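Local coordinates for 3-oxoadipate enol-lactonase (Burkholderia xenovorans, PDB 2XUA), which probably hydrolyses 3-oxoadipate enol-lactone as a step in the breakdown of catechol-type aromatics, and binds laevulinic acid in its pocket, at residues B[97-102]-B[243-248]; B[208-213]-B[255-260]. All blocks are in the same frame, centred on the assembly; numbering follows the deposited sequence.

Interaction 1 (B[97-102]-B[243-248]); sequences CGLSMG and SHISNI
L99 and S100, where strand 94-99 ends and turns into helix 101-112, face H244 and I245, on the loop leading into helix 246-249. The CA atoms of L99 and I245 lie 7.7 Å apart. S100 sits at the tip of the turn with a strained backbone (phi 55°, psi -116°), and the G102 N to L99 O bond of 2.9 Å closes it. The turn brings G98 CA close to G102 O and G102 CA close to L99 N, leaving no room for side chains, which suits glycine. The H244 ring has CG anti to the backbone N, and chi2 of 52° turns its CE1–NE2 edge to the serine hydroxyl. S100 OG lies in the ring plane, 3.2 Å from H244 CE1. A water bonds S100 OG at 2.8 Å, but its approach to H244 NE2 is too short to trust. Next to this pair L99 forks: CD2 touches I245 CD1 at 3.8 Å, the side chains crossing at about a right angle, while CD1 lies 3.3 Å from N247 OD1. That oxygen is buried without a partner, whereas N247 ND2 bonds M41 O. On the ring's other nitrogen, ND1 bonds D217 OD2, and W158 of the laevulinic acid pocket meets the ring. S100 on its GxSxG elbow, H244 and D217 are consistent with an alpha/beta hydrolase triad, in which histidine would activate serine toward the lactone.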
loop_
_atom_site.group_PDB
_atom_site.type_symbol
_atom_site.label_atom_id
_atom_site.label_comp_id
_atom_site.label_asym_id
_atom_site.label_seq_id
_atom_site.Cartn_x
_atom_site.Cartn_y
_atom_site.Cartn_z
ATOM N N CYS B 97 19.550 0.832 4.221
ATOM C CA CYS B 97 19.357 0.582 2.779
ATOM C C CYS B 97 18.338 1.587 2.327
ATOM O O CYS B 97 17.171 1.568 2.762
ATOM C CB CYS B 97 18.832 -0.850 2.523
ATOM S SG CYS B 97 18.471 -1.251 0.770
ATOM N N GLY B 98 18.766 2.451 1.427
ATOM C CA GLY B 98 17.918 3.558 0.972
ATOM C C GLY B 98 17.966 3.595 -0.523
ATOM O O GLY B 98 18.993 3.238 -1.112
ATOM N N LEU B 99 16.834 3.954 -1.114
ATOM C CA LEU B 99 16.710 4.001 -2.544
ATOM C C LEU B 99 16.439 5.443 -2.970
ATOM O O LEU B 99 15.570 6.073 -2.443
ATOM C CB LEU B 99 15.611 3.068 -3.058
ATOM C CG LEU B 99 15.647 2.791 -4.580
ATOM C CD1 LEU B 99 15.274 1.342 -4.912
ATOM C CD2 LEU B 99 14.810 3.744 -5.384
ATOM N N SER B 100 17.231 5.906 -3.954
ATOM C CA SER B 100 17.203 7.289 -4.455
ATOM C C SER B 100 17.404 8.369 -3.382
ATOM O O SER B 100 18.467 8.384 -2.789
ATOM C CB SER B 100 15.992 7.573 -5.385
ATOM O OG SER B 100 16.387 8.717 -6.178
HETATM N N MSE B 101 16.430 9.248 -3.111
HETATM C CA MSE B 101 16.599 10.151 -1.897
HETATM C C MSE B 101 16.865 9.359 -0.597
HETATM O O MSE B 101 17.502 9.878 0.309
HETATM C CB MSE B 101 15.425 11.060 -1.660
HETATM C CG MSE B 101 14.252 10.315 -1.059
HETATM SE SE MSE B 101 12.804 11.467 -0.776
HETATM C CE MSE B 101 13.531 12.661 0.650
ATOM N N GLY B 102 16.415 8.093 -0.540
ATOM C CA GLY B 102 16.778 7.236 0.607
ATOM C C GLY B 102 18.255 6.906 0.619
ATOM O O GLY B 102 18.906 6.916 1.683
ATOM N N SER B 243 15.528 -0.196 -14.210
ATOM C CA SER B 243 15.535 1.260 -14.201
ATOM C C SER B 243 15.627 1.689 -12.724
ATOM O O SER B 243 16.348 1.063 -11.929
ATOM C CB SER B 243 14.275 1.776 -14.904
ATOM O OG SER B 243 14.261 3.201 -14.906
ATOM N N HIS B 244 14.845 2.684 -12.341
ATOM C CA HIS B 244 15.117 3.440 -11.148
ATOM C C HIS B 244 14.611 2.724 -9.854
ATOM O O HIS B 244 15.255 2.814 -8.813
ATOM C CB HIS B 244 14.521 4.825 -11.316
ATOM C CG HIS B 244 14.819 5.766 -10.196
ATOM N ND1 HIS B 244 16.107 6.005 -9.742
ATOM C CD2 HIS B 244 13.998 6.562 -9.460
ATOM C CE1 HIS B 244 16.060 6.919 -8.782
ATOM N NE2 HIS B 244 14.795 7.274 -8.590
ATOM N N ILE B 245 13.468 2.025 -9.929
ATOM C CA ILE B 245 12.924 1.359 -8.717
ATOM C C ILE B 245 13.290 -0.111 -8.845
ATOM O O ILE B 245 12.408 -0.993 -9.141
ATOM C CB ILE B 245 11.415 1.594 -8.631
ATOM C CG1 ILE B 245 11.059 3.094 -8.636
ATOM C CG2 ILE B 245 10.846 0.844 -7.389
ATOM C CD1 ILE B 245 11.647 3.885 -7.459
ATOM N N SER B 246 14.610 -0.379 -8.766
ATOM C CA SER B 246 15.176 -1.697 -9.054
ATOM C C SER B 246 14.821 -2.776 -8.045
ATOM O O SER B 246 14.873 -3.967 -8.361
ATOM C CB SER B 246 16.709 -1.628 -9.221
ATOM O OG SER B 246 17.386 -1.424 -8.009
ATOM N N ASN B 247 14.488 -2.364 -6.828
ATOM C CA ASN B 247 14.090 -3.381 -5.814
ATOM C C ASN B 247 12.709 -3.997 -6.134
ATOM O O ASN B 247 12.323 -5.034 -5.567
ATOM C CB ASN B 247 14.022 -2.737 -4.423
ATOM C CG ASN B 247 12.843 -1.830 -4.292
ATOM O OD1 ASN B 247 12.747 -0.846 -5.032
ATOM N ND2 ASN B 247 11.891 -2.176 -3.391
ATOM N N ILE B 248 11.940 -3.323 -6.976
ATOM C CA ILE B 248 10.720 -3.885 -7.547
ATOM C C ILE B 248 10.907 -4.607 -8.864
ATOM O O ILE B 248 10.576 -5.787 -8.987
ATOM C CB ILE B 248 9.637 -2.836 -7.656
ATOM C CG1 ILE B 248 9.164 -2.545 -6.246
ATOM C CG2 ILE B 248 8.386 -3.400 -8.419
ATOM C CD1 ILE B 248 8.197 -1.407 -6.183
HETATM O O HOH W 1 13.827 9.088 -7.270
#

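Interaction 2 (B[208-213]-B[255-260]); sequences PALVIS and TKTVVD
L210 and I212 on strand 209-214 face T257 and V258 on helix 251-263, the segment axes running nearly antiparallel (171°) and 10.1 Å apart at closest approach. Alternation along the strand sends both L210 and I212 toward the helix, while T257 and V258, neighbours on one turn, supply the methyl groups that receive them. I212 makes the tightest contact: its CD1 comes within 3.5 Å of V258 CG2, the two side chains crossing at about a right angle. The same CD1 meets T257 CG2 tip to tip at 4.1 Å. In L210, chi1 of 161° puts CG anti to the backbone N and chi2 of 70° sets the methyls, of which CD2 lies 3.9 Å from T257 CG2, also crossing at about a right angle, and 4.2 Å from V258 CG2. Threonine suits this apolar seam because its two branches divide the work: CG2 packs on the strand, while OG1 is hydrogen-bonded to A253 O one turn earlier in its own helix. Branched aliphatic residues fill the rest with no need of polar partners. F254 and F261 of the same helix extend the packing onto I212 and L210, and V238 of strand 236-240 touches both L210 and T257. Such a C-terminal helix running antiparallel along a strand of the parallel part of the sheet is the layered packing of the alpha/beta hydrolase fold.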
loop_
_atom_site.group_PDB
_atom_site.type_symbol
_atom_site.label_atom_id
_atom_site.label_comp_id
_atom_site.label_asym_id
_atom_site.label_seq_id
_atom_site.Cartn_x
_atom_site.Cartn_y
_atom_site.Cartn_z
ATOM N N PRO B 208 31.415 -0.240 5.725
ATOM C CA PRO B 208 31.274 -0.970 4.500
ATOM C C PRO B 208 30.046 -0.491 3.694
ATOM O O PRO B 208 28.962 -0.327 4.260
ATOM C CB PRO B 208 31.071 -2.399 4.994
ATOM C CG PRO B 208 31.645 -2.404 6.343
ATOM C CD PRO B 208 31.289 -1.150 6.889
ATOM N N ALA B 209 30.231 -0.234 2.401
ATOM C CA ALA B 209 29.144 0.248 1.559
ATOM C C ALA B 209 28.947 -0.650 0.344
ATOM O O ALA B 209 29.887 -1.315 -0.150
ATOM C CB ALA B 209 29.313 1.732 1.164
ATOM N N LEU B 210 27.677 -0.762 -0.061
ATOM C CA LEU B 210 27.292 -1.399 -1.319
ATOM C C LEU B 210 26.570 -0.329 -2.153
ATOM O O LEU B 210 25.698 0.387 -1.660
ATOM C CB LEU B 210 26.341 -2.577 -1.060
ATOM C CG LEU B 210 25.495 -3.062 -2.234
ATOM C CD1 LEU B 210 26.440 -3.764 -3.287
ATOM C CD2 LEU B 210 24.385 -4.034 -1.793
ATOM N N VAL B 211 26.912 -0.208 -3.416
ATOM C CA VAL B 211 26.159 0.732 -4.263
ATOM C C VAL B 211 25.445 -0.112 -5.305
ATOM O O VAL B 211 26.081 -0.879 -5.951
ATOM C CB VAL B 211 27.038 1.800 -4.942
ATOM C CG1 VAL B 211 26.164 2.699 -5.925
ATOM C CG2 VAL B 211 27.733 2.659 -3.937
ATOM N N ILE B 212 24.113 0.000 -5.405
ATOM C CA ILE B 212 23.339 -0.704 -6.411
ATOM C C ILE B 212 22.834 0.381 -7.374
ATOM O O ILE B 212 22.345 1.423 -6.934
ATOM C CB ILE B 212 22.123 -1.490 -5.803
ATOM C CG1 ILE B 212 22.584 -2.754 -5.095
ATOM C CG2 ILE B 212 21.155 -1.932 -6.861
ATOM C CD1 ILE B 212 21.491 -3.429 -4.288
ATOM N N SER B 213 22.976 0.144 -8.669
ATOM C CA SER B 213 22.499 1.080 -9.685
ATOM C C SER B 213 21.731 0.254 -10.780
ATOM O O SER B 213 21.956 -0.962 -10.922
ATOM C CB SER B 213 23.642 1.890 -10.293
ATOM O OG SER B 213 24.249 2.772 -9.371
ATOM N N THR B 255 17.112 -8.167 -3.589
ATOM C CA THR B 255 17.049 -8.788 -2.284
ATOM C C THR B 255 18.294 -9.617 -1.952
ATOM O O THR B 255 18.954 -9.387 -0.928
ATOM C CB THR B 255 15.741 -9.582 -2.076
ATOM O OG1 THR B 255 14.615 -8.694 -2.257
ATOM C CG2 THR B 255 15.709 -10.098 -0.660
ATOM N N LYS B 256 18.644 -10.524 -2.841
ATOM C CA LYS B 256 19.831 -11.343 -2.695
ATOM C C LYS B 256 21.079 -10.498 -2.508
ATOM O O LYS B 256 21.888 -10.766 -1.595
ATOM C CB LYS B 256 19.962 -12.273 -3.923
ATOM C CG LYS B 256 21.164 -13.225 -3.929
ATOM C CD LYS B 256 20.972 -14.426 -2.958
ATOM C CE LYS B 256 22.195 -15.394 -2.843
ATOM N NZ LYS B 256 22.892 -15.586 -4.150
ATOM N N THR B 257 21.250 -9.492 -3.381
ATOM C CA THR B 257 22.434 -8.670 -3.306
ATOM C C THR B 257 22.559 -7.983 -1.945
ATOM O O THR B 257 23.624 -8.005 -1.340
ATOM C CB THR B 257 22.437 -7.601 -4.421
ATOM O OG1 THR B 257 22.254 -8.259 -5.699
ATOM C CG2 THR B 257 23.751 -6.865 -4.415
ATOM N N VAL B 258 21.475 -7.355 -1.502
ATOM C CA VAL B 258 21.450 -6.622 -0.260
ATOM C C VAL B 258 21.626 -7.613 0.909
ATOM O O VAL B 258 22.415 -7.334 1.793
ATOM C CB VAL B 258 20.199 -5.755 -0.138
ATOM C CG1 VAL B 258 20.182 -5.037 1.159
ATOM C CG2 VAL B 258 20.280 -4.633 -1.231
ATOM N N VAL B 259 20.985 -8.785 0.848
ATOM C CA VAL B 259 21.107 -9.737 1.966
ATOM C C VAL B 259 22.554 -10.274 2.082
ATOM O O VAL B 259 23.114 -10.288 3.184
ATOM C CB VAL B 259 20.015 -10.792 1.989
ATOM C CG1 VAL B 259 20.261 -11.894 3.126
ATOM C CG2 VAL B 259 18.628 -10.123 2.225
ATOM N N ASP B 260 23.179 -10.674 0.960
ATOM C CA ASP B 260 24.505 -11.286 1.022
ATOM C C ASP B 260 25.509 -10.248 1.504
ATOM O O ASP B 260 26.366 -10.548 2.351
ATOM C CB ASP B 260 24.945 -11.876 -0.336
ATOM C CG ASP B 260 24.044 -13.016 -0.828
ATOM O OD1 ASP B 260 23.211 -13.612 -0.091
ATOM O OD2 ASP B 260 24.169 -13.315 -2.021
#

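Overall arrangement
From the N terminus the chain first supplies 97-102, at the end of central strand 94-99, and then passes through strand 117-123 and the helices between 132 and 195 before reaching 208-213. Next come 243-248, which closes the 140-residue loop of interaction 1, and 255-260, which closes the shorter 41-residue loop of interaction 2. The segments alternate, so the loops cross. Helices 246-249 and 251-263 are consecutive, which carries the chain from the probable active site to the packing against the sheet. The contacts, with centres 11 Å apart, also touch: S246 OG lies 4.0 Å from I212 CG2, and C97 SG packs on V258 CG1. Together they tie the C-terminal region to two strands of one sheet.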